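Local coordinates for glutathione S-transferase (Rhodospirillum rubrum F11, PDB 4O7H), which catalyses the conjugation of glutathione to electrophilic substrates, through a thioredoxin-like N-terminal domain joined to a helical C-terminal domain, at the interface of chains A and B. Numbering follows the deposited sequence. Chains: chain A/B, Glutathione S-transferase.

Contact 1: the interface of chains A and B. Residues chain A 93, 97, 101, 143; chain B 46-47.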
ATOM      1  N   ARG A  93      -1.499   3.768  -9.971  1.00 11.40           N
ATOM      2  CA  ARG A  93      -0.350   2.953 -10.312  1.00 11.30           C
ATOM      3  C   ARG A  93       0.926   3.578  -9.795  1.00 11.65           C
ATOM      4  O   ARG A  93       1.749   2.890  -9.187  1.00 12.29           O
ATOM      5  CB  ARG A  93      -0.252   2.727 -11.861  1.00 12.73           C
ATOM      6  CG  ARG A  93       0.925   1.848 -12.259  1.00 13.68           C
ATOM      7  CD  ARG A  93       1.085   1.759 -13.785  1.00 14.79           C
ATOM      8  NE  ARG A  93       1.639   2.972 -14.397  1.00 15.07           N
ATOM      9  CZ  ARG A  93       2.935   3.255 -14.383  1.00 15.68           C
ATOM     10  NH1 ARG A  93       3.793   2.442 -13.762  1.00 15.85           N
ATOM     11  NH2 ARG A  93       3.361   4.356 -14.966  1.00 16.36           N
ATOM     12  N   TRP A  97       3.695   2.610  -7.116  1.00 11.10           N
ATOM     13  CA  TRP A  97       5.119   2.498  -7.468  1.00 11.46           C
ATOM     14  C   TRP A  97       5.984   3.102  -6.335  1.00 11.51           C
ATOM     15  O   TRP A  97       6.978   2.491  -5.885  1.00 11.49           O
ATOM     16  CB  TRP A  97       5.401   3.237  -8.739  1.00 12.65           C
ATOM     17  CG  TRP A  97       6.836   3.181  -9.118  1.00 11.97           C
ATOM     18  CD1 TRP A  97       7.831   3.983  -8.640  1.00 13.43           C
ATOM     19  CD2 TRP A  97       7.456   2.288 -10.061  1.00 12.76           C
ATOM     20  NE1 TRP A  97       9.027   3.632  -9.202  1.00 13.29           N
ATOM     21  CE2 TRP A  97       8.802   2.615 -10.108  1.00 12.75           C
ATOM     22  CE3 TRP A  97       6.976   1.266 -10.893  1.00 13.51           C
ATOM     23  CZ2 TRP A  97       9.721   1.939 -10.935  1.00 14.30           C
ATOM     24  CZ3 TRP A  97       7.855   0.613 -11.691  1.00 13.64           C
ATOM     25  CH2 TRP A  97       9.209   0.949 -11.726  1.00 13.88           C
ATOM     26  N   LYS A 101       7.286   0.131  -4.135  1.00 14.32           N
ATOM     27  CA  LYS A 101       8.594  -0.205  -4.734  1.00 14.56           C
ATOM     28  C   LYS A 101       9.679   0.788  -4.264  1.00 13.84           C
ATOM     29  O   LYS A 101      10.731   0.391  -3.752  1.00 13.20           O
ATOM     30  CB  LYS A 101       8.543  -0.299  -6.249  1.00 15.01           C
ATOM     31  CG  LYS A 101       9.789  -0.841  -6.865  1.00 15.73           C
ATOM     32  CD  LYS A 101       9.734  -0.840  -8.380  1.00 17.43           C
ATOM     33  CE  LYS A 101      11.091  -1.049  -9.024  1.00 19.14           C
ATOM     34  NZ  LYS A 101      11.621  -2.433  -8.833  1.00 20.30           N
ATOM     35  N   TYR A 143      13.485   6.588 -14.049  1.00 15.51           N
ATOM     36  CA  TYR A 143      12.087   6.423 -14.422  1.00 14.65           C
ATOM     37  C   TYR A 143      11.315   7.725 -14.367  1.00 14.25           C
ATOM     38  O   TYR A 143      10.534   8.048 -15.227  1.00 13.29           O
ATOM     39  CB  TYR A 143      11.436   5.348 -13.535  1.00 15.93           C
ATOM     40  CG  TYR A 143      10.066   4.943 -13.940  1.00 16.95           C
ATOM     41  CD1 TYR A 143       9.755   4.721 -15.274  1.00 18.13           C
ATOM     42  CD2 TYR A 143       9.066   4.796 -12.998  1.00 16.13           C
ATOM     43  CE1 TYR A 143       8.476   4.337 -15.651  1.00 19.50           C
ATOM     44  CE2 TYR A 143       7.796   4.404 -13.356  1.00 17.18           C
ATOM     45  CZ  TYR A 143       7.505   4.173 -14.682  1.00 18.81           C
ATOM     46  OH  TYR A 143       6.256   3.842 -15.089  1.00 18.22           O
TER
ATOM     47  N   PRO B  46       5.867  -1.936 -15.763  1.00 15.71           N
ATOM     48  CA  PRO B  46       7.264  -1.793 -15.421  1.00 15.67           C
ATOM     49  C   PRO B  46       7.640  -2.218 -14.025  1.00 16.66           C
ATOM     50  O   PRO B  46       8.830  -2.399 -13.763  1.00 16.82           O
ATOM     51  CB  PRO B  46       7.532  -0.303 -15.624  1.00 16.90           C
ATOM     52  CG  PRO B  46       6.216   0.368 -15.412  1.00 16.70           C
ATOM     53  CD  PRO B  46       5.231  -0.634 -16.053  1.00 16.73           C
ATOM     54  N   GLU B  47       6.652  -2.314 -13.123  1.00 16.01           N
ATOM     55  CA  GLU B  47       6.939  -2.800 -11.788  1.00 16.00           C
ATOM     56  C   GLU B  47       7.190  -4.313 -11.756  1.00 16.87           C
ATOM     57  O   GLU B  47       7.740  -4.854 -10.788  1.00 17.41           O
ATOM     58  CB  GLU B  47       5.805  -2.386 -10.814  1.00 15.99           C
ATOM     59  CG  GLU B  47       6.305  -2.421  -9.387  1.00 16.54           C
ATOM     60  CD  GLU B  47       5.224  -2.191  -8.345  1.00 17.59           C
ATOM     61  OE1 GLU B  47       4.088  -1.775  -8.682  1.00 18.36           O
ATOM     62  OE2 GLU B  47       5.565  -2.446  -7.174  1.00 17.46           O
TER
HETATM   63  O   HOH W   1       3.145   0.415  -9.976  1.00 19.11           O
HETATM   64  O   HOH W   2       9.458  -4.278  -8.694  1.00 20.92           O
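A:Trp97 and B:Glu47 meet because both side chains swing away from their own backbone nitrogens: the indole leaves helix 85-119 with chi1 179°, and the glutamate runs out nearly straight from its loop with chi1 -159°. They slide past each other in opposite directions, so that the rim of the indole, not a face, receives the loop. CZ3 of A:Trp97 lies 3.5 Å from CA of B:Glu47, with the backbone N of that residue in the ring plane at the edge. Both indole faces are taken within chain A: CE2 of A:Tyr143 sits over the centre of one, and CD of A:Lys101 lies toward the rim of the other, which probably helps fix the ring's tilt. B:Pro46 crosses A:Tyr143 and A:Arg93 at about a right angle, its CG 3.5 Å from the phenol OH of A:Tyr143. That oxygen is gripped end-on by A:Arg93, whose NH1 and NH2 donate to it at 3.1 and 2.9 Å. Water 1 links the backbone O of A:Arg93 to the carboxylate OE1 of B:Glu47, 2.7 Å from the latter. The patch thus seats a loop of one subunit's N-terminal domain against helices of the other, probably helping to hold the dimer together.

Contact 2: the interface of chains A and B. Residues chain A 65, 69, 92, 95-96; chain B 63, 65-66.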
ATOM      1  N   TRP A  65      -3.463   6.248   2.269  1.00 11.20           N
ATOM      2  CA  TRP A  65      -4.251   6.080   1.090  1.00 12.36           C
ATOM      3  C   TRP A  65      -5.710   6.342   1.412  1.00 10.56           C
ATOM      4  O   TRP A  65      -6.421   7.051   0.679  1.00 11.74           O
ATOM      5  CB  TRP A  65      -4.091   4.696   0.468  1.00 13.17           C
ATOM      6  CG  TRP A  65      -2.798   4.417  -0.191  1.00 16.37           C
ATOM      7  CD1 TRP A  65      -1.691   5.219  -0.293  1.00 18.65           C
ATOM      8  CD2 TRP A  65      -2.424   3.147  -0.820  1.00 17.09           C
ATOM      9  NE1 TRP A  65      -0.659   4.528  -0.966  1.00 15.20           N
ATOM     10  CE2 TRP A  65      -1.081   3.272  -1.269  1.00 19.04           C
ATOM     11  CE3 TRP A  65      -3.093   1.908  -1.000  1.00 18.54           C
ATOM     12  CZ2 TRP A  65      -0.425   2.237  -1.954  1.00 20.91           C
ATOM     13  CZ3 TRP A  65      -2.473   0.936  -1.660  1.00 20.67           C
ATOM     14  CH2 TRP A  65      -1.136   1.070  -2.120  1.00 21.74           C
ATOM     15  N   GLU A  69      -7.934   9.190  -0.467  1.00 10.23           N
ATOM     16  CA  GLU A  69      -9.159   8.901  -1.211  1.00 10.87           C
ATOM     17  C   GLU A  69     -10.337   9.623  -0.557  1.00 11.19           C
ATOM     18  O   GLU A  69     -11.195  10.163  -1.262  1.00 13.11           O
ATOM     19  CB  GLU A  69      -9.416   7.413  -1.258  1.00 11.45           C
ATOM     20  CG  GLU A  69      -8.366   6.623  -2.007  1.00 11.42           C
ATOM     21  CD  GLU A  69      -8.409   6.864  -3.501  1.00 13.07           C
ATOM     22  OE1 GLU A  69      -9.460   7.249  -4.040  1.00 13.29           O
ATOM     23  OE2 GLU A  69      -7.351   6.659  -4.102  1.00 18.82           O
ATOM     24  N   ARG A  92      -2.962   6.172  -9.567  1.00 10.44           N
ATOM     25  CA  ARG A  92      -2.910   5.149  -8.510  1.00  9.72           C
ATOM     26  C   ARG A  92      -1.767   4.132  -8.709  1.00 10.09           C
ATOM     27  O   ARG A  92      -1.104   3.705  -7.721  1.00  9.93           O
ATOM     28  CB  ARG A  92      -4.270   4.487  -8.315  1.00 10.20           C
ATOM     29  CG  ARG A  92      -5.315   5.424  -7.776  1.00 10.50           C
ATOM     30  CD  ARG A  92      -6.515   4.687  -7.269  1.00 10.77           C
ATOM     31  NE  ARG A  92      -7.608   5.522  -6.767  1.00 10.86           N
ATOM     32  CZ  ARG A  92      -8.717   5.846  -7.433  1.00 10.91           C
ATOM     33  NH1 ARG A  92      -8.922   5.483  -8.691  1.00 11.81           N
ATOM     34  NH2 ARG A  92      -9.643   6.526  -6.820  1.00 11.99           N
ATOM     35  N   VAL A  95       1.256   6.104  -7.587  1.00 10.89           N
ATOM     36  CA  VAL A  95       1.226   6.134  -6.109  1.00 10.81           C
ATOM     37  C   VAL A  95       1.780   4.834  -5.558  1.00 11.82           C
ATOM     38  O   VAL A  95       2.618   4.840  -4.639  1.00 10.89           O
ATOM     39  CB  VAL A  95      -0.196   6.437  -5.557  1.00 10.51           C
ATOM     40  CG1 VAL A  95      -0.270   6.196  -4.065  1.00 11.55           C
ATOM     41  CG2 VAL A  95      -0.522   7.875  -5.866  1.00 10.98           C
ATOM     42  N   ALA A  96       1.276   3.696  -6.051  1.00 11.10           N
ATOM     43  CA  ALA A  96       1.788   2.406  -5.600  1.00 11.63           C
ATOM     44  C   ALA A  96       3.273   2.198  -5.946  1.00 11.42           C
ATOM     45  O   ALA A  96       4.007   1.617  -5.140  1.00 12.05           O
ATOM     46  CB  ALA A  96       0.972   1.270  -6.200  1.00 12.54           C
TER
ATOM     47  N   ASP B  63      -1.639  -2.672 -10.679  1.00 16.41           N
ATOM     48  CA  ASP B  63      -1.611  -2.531  -9.213  1.00 16.33           C
ATOM     49  C   ASP B  63      -2.968  -2.998  -8.675  1.00 14.63           C
ATOM     50  O   ASP B  63      -3.999  -2.537  -9.122  1.00 14.36           O
ATOM     51  CB  ASP B  63      -1.343  -1.113  -8.662  1.00 18.24           C
ATOM     52  CG  ASP B  63      -1.490  -1.031  -7.119  1.00 17.64           C
ATOM     53  OD1 ASP B  63      -0.640  -1.549  -6.422  1.00 18.73           O
ATOM     54  OD2 ASP B  63      -2.422  -0.360  -6.603  1.00 20.41           O
ATOM     55  N   TRP B  65      -4.562  -2.245  -5.851  1.00 13.56           N
ATOM     56  CA  TRP B  65      -5.367  -1.218  -5.313  1.00 13.83           C
ATOM     57  C   TRP B  65      -5.963  -0.364  -6.448  1.00 12.55           C
ATOM     58  O   TRP B  65      -7.144  -0.049  -6.455  1.00 13.33           O
ATOM     59  CB  TRP B  65      -4.528  -0.409  -4.330  1.00 16.61           C
ATOM     60  CG  TRP B  65      -5.151   0.765  -3.962  1.00 18.64           C
ATOM     61  CD1 TRP B  65      -6.340   0.854  -3.334  1.00 21.85           C
ATOM     62  CD2 TRP B  65      -4.656   2.128  -4.107  1.00 21.74           C
ATOM     63  NE1 TRP B  65      -6.660   2.166  -3.124  1.00 21.38           N
ATOM     64  CE2 TRP B  65      -5.640   2.964  -3.586  1.00 21.06           C
ATOM     65  CE3 TRP B  65      -3.495   2.702  -4.642  1.00 23.08           C
ATOM     66  CZ2 TRP B  65      -5.499   4.337  -3.539  1.00 22.34           C
ATOM     67  CZ3 TRP B  65      -3.383   4.078  -4.640  1.00 21.68           C
ATOM     68  CH2 TRP B  65      -4.370   4.870  -4.086  1.00 24.06           C
ATOM     69  N   ALA B  66      -5.138   0.027  -7.419  1.00 12.41           N
ATOM     70  CA  ALA B  66      -5.625   0.800  -8.572  1.00 11.94           C
ATOM     71  C   ALA B  66      -6.747   0.020  -9.275  1.00 11.33           C
ATOM     72  O   ALA B  66      -7.748   0.617  -9.664  1.00 11.02           O
ATOM     73  CB  ALA B  66      -4.490   1.078  -9.547  1.00 12.57           C
TER
HETATM   74  O   HOH W   3      -7.784   3.402 -10.297  1.00 11.99           O
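The indole of B:Trp65 is sandwiched by chain A, with A:Trp65 on one face and the aliphatic stem of A:Arg92 on the other. The two tryptophans stack with planes 18° apart and six-membered ring centroids separated by 4.1 Å. CE3 of A:Trp65 sits over the centre of the B:Trp65 ring, while in return CE3 of B:Trp65 falls toward the rim of its mate. On the opposite face, CD of A:Arg92 makes a CH-pi contact 3.9 Å from the six-membered centroid of B:Trp65. At the edge, CG of A:Glu69 lies in the indole plane, and the carboxylate stands steeply to it. The two tryptophans differ in chi1, -71° in A:Trp65 and 168° in B:Trp65, a difference that probably lets the two like residues overlap where they meet. The guanidinium of A:Arg92, steeply inclined to the indole, grips A:Glu69 side-on: NH2 reaches OE1 and NE reaches OE2 in nearly straight bonds, a salt bridge that probably restrains both groups beside the ring. Helix 85-119 completes the wall with CG1 of A:Val95, 3.8 Å from CZ3 of B:Trp65. Farther along, CB of A:Arg92 packs 3.6 Å from CB of B:Ala66, and water 3 joins NH1 of A:Arg92 to the backbone O of B:Ala66, 2.9 Å from each.

Contact 3: the interface of chains A and B. Residues chain A 97, 100-101; chain B 47.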
ATOM      1  N   TRP A  97       3.695   2.610  -7.116  1.00 11.10           N
ATOM      2  CA  TRP A  97       5.119   2.498  -7.468  1.00 11.46           C
ATOM      3  C   TRP A  97       5.984   3.102  -6.335  1.00 11.51           C
ATOM      4  O   TRP A  97       6.978   2.491  -5.885  1.00 11.49           O
ATOM      5  CB  TRP A  97       5.401   3.237  -8.739  1.00 12.65           C
ATOM      6  CG  TRP A  97       6.836   3.181  -9.118  1.00 11.97           C
ATOM      7  CD1 TRP A  97       7.831   3.983  -8.640  1.00 13.43           C
ATOM      8  CD2 TRP A  97       7.456   2.288 -10.061  1.00 12.76           C
ATOM      9  NE1 TRP A  97       9.027   3.632  -9.202  1.00 13.29           N
ATOM     10  CE2 TRP A  97       8.802   2.615 -10.108  1.00 12.75           C
ATOM     11  CE3 TRP A  97       6.976   1.266 -10.893  1.00 13.51           C
ATOM     12  CZ2 TRP A  97       9.721   1.939 -10.935  1.00 14.30           C
ATOM     13  CZ3 TRP A  97       7.855   0.613 -11.691  1.00 13.64           C
ATOM     14  CH2 TRP A  97       9.209   0.949 -11.726  1.00 13.88           C
ATOM     15  N   ARG A 100       5.078   1.508  -2.515  1.00 13.84           N
ATOM     16  CA  ARG A 100       5.593   0.130  -2.394  1.00 13.98           C
ATOM     17  C   ARG A 100       7.038   0.007  -2.843  1.00 14.11           C
ATOM     18  O   ARG A 100       7.896  -0.360  -2.033  1.00 16.32           O
ATOM     19  CB  ARG A 100       4.705  -0.888  -3.191  1.00 15.59           C
ATOM     20  CG  ARG A 100       5.268  -2.300  -3.257  1.00 17.25           C
ATOM     21  CD  ARG A 100       4.242  -3.373  -3.765  1.00 18.97           C
ATOM     22  NE  ARG A 100       3.745  -2.978  -5.074  1.00 18.70           N
ATOM     23  CZ  ARG A 100       2.491  -2.649  -5.364  1.00 19.45           C
ATOM     24  NH1 ARG A 100       1.547  -2.681  -4.433  1.00 20.73           N
ATOM     25  NH2 ARG A 100       2.203  -2.234  -6.570  1.00 18.84           N
ATOM     26  N   LYS A 101       7.286   0.131  -4.135  1.00 14.32           N
ATOM     27  CA  LYS A 101       8.594  -0.205  -4.734  1.00 14.56           C
ATOM     28  C   LYS A 101       9.679   0.788  -4.264  1.00 13.84           C
ATOM     29  O   LYS A 101      10.731   0.391  -3.752  1.00 13.20           O
ATOM     30  CB  LYS A 101       8.543  -0.299  -6.249  1.00 15.01           C
ATOM     31  CG  LYS A 101       9.789  -0.841  -6.865  1.00 15.73           C
ATOM     32  CD  LYS A 101       9.734  -0.840  -8.380  1.00 17.43           C
ATOM     33  CE  LYS A 101      11.091  -1.049  -9.024  1.00 19.14           C
ATOM     34  NZ  LYS A 101      11.621  -2.433  -8.833  1.00 20.30           N
TER
ATOM     35  N   GLU B  47       6.652  -2.314 -13.123  1.00 16.01           N
ATOM     36  CA  GLU B  47       6.939  -2.800 -11.788  1.00 16.00           C
ATOM     37  C   GLU B  47       7.190  -4.313 -11.756  1.00 16.87           C
ATOM     38  O   GLU B  47       7.740  -4.854 -10.788  1.00 17.41           O
ATOM     39  CB  GLU B  47       5.805  -2.386 -10.814  1.00 15.99           C
ATOM     40  CG  GLU B  47       6.305  -2.421  -9.387  1.00 16.54           C
ATOM     41  CD  GLU B  47       5.224  -2.191  -8.345  1.00 17.59           C
ATOM     42  OE1 GLU B  47       4.088  -1.775  -8.682  1.00 18.36           O
ATOM     43  OE2 GLU B  47       5.565  -2.446  -7.174  1.00 17.46           O
TER
HETATM   44  O   HOH W   4       9.458  -4.278  -8.694  1.00 20.92           O
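A:Arg100 and B:Glu47 form the tight part of this contact, a side-on salt bridge between subunits in which guanidinium and carboxylate lie nearly coplanar, 10° apart. NE of A:Arg100 donates to OE2 of B:Glu47 at 2.8 Å, and NH2 donates to OE1 at 2.9 Å. The bonds are close to straight, and both carboxylate oxygens are met on their syn sides. The arginine chain is extended through CD and then bends at chi3 (57°), which turns the NE edge of the guanidinium toward the glutamate. Paired donors hold the carboxylate against rotation and probably favour its ionised form. An alanine in place of A:Arg100 would probably leave the carboxylate of B:Glu47 without its charged mate across the interface and set it freer to turn. The stem of B:Glu47 lies against A:Trp97 and A:Lys101, whose CD is 3.9 Å from its CG. The looser side lies at the amine end of the lysine, where direct contact gives way to water: NZ of A:Lys101 is 6.3 Å from OE2 of B:Glu47, and a bend at chi4 carries it toward the loop backbone instead. There water 4 lies 2.8 Å from NZ of A:Lys101 and 2.8 Å from the backbone O of B:Glu47.

Contacts 1 and 3 overlap, their C-alpha centres about 4 Å apart, and share A:Trp97, A:Lys101 and B:Glu47; the same glutamate serves as a packing stem in one and as a charged anchor in the other. The C-alpha centre of contact 2 is about 11 Å from that of contact 1 and about 10 Å from that of contact 3. Helix 85-119 of chain A contributes to all three, meeting in turn the loop with B:Glu47 and the start of helix 64-74 of chain B. The whole interface is two-fold symmetric and each contact recurs with the chains exchanged, the stack of like residues in contact 2 lying near the axis, consistent with the dimer usual for cytosolic glutathione S-transferases.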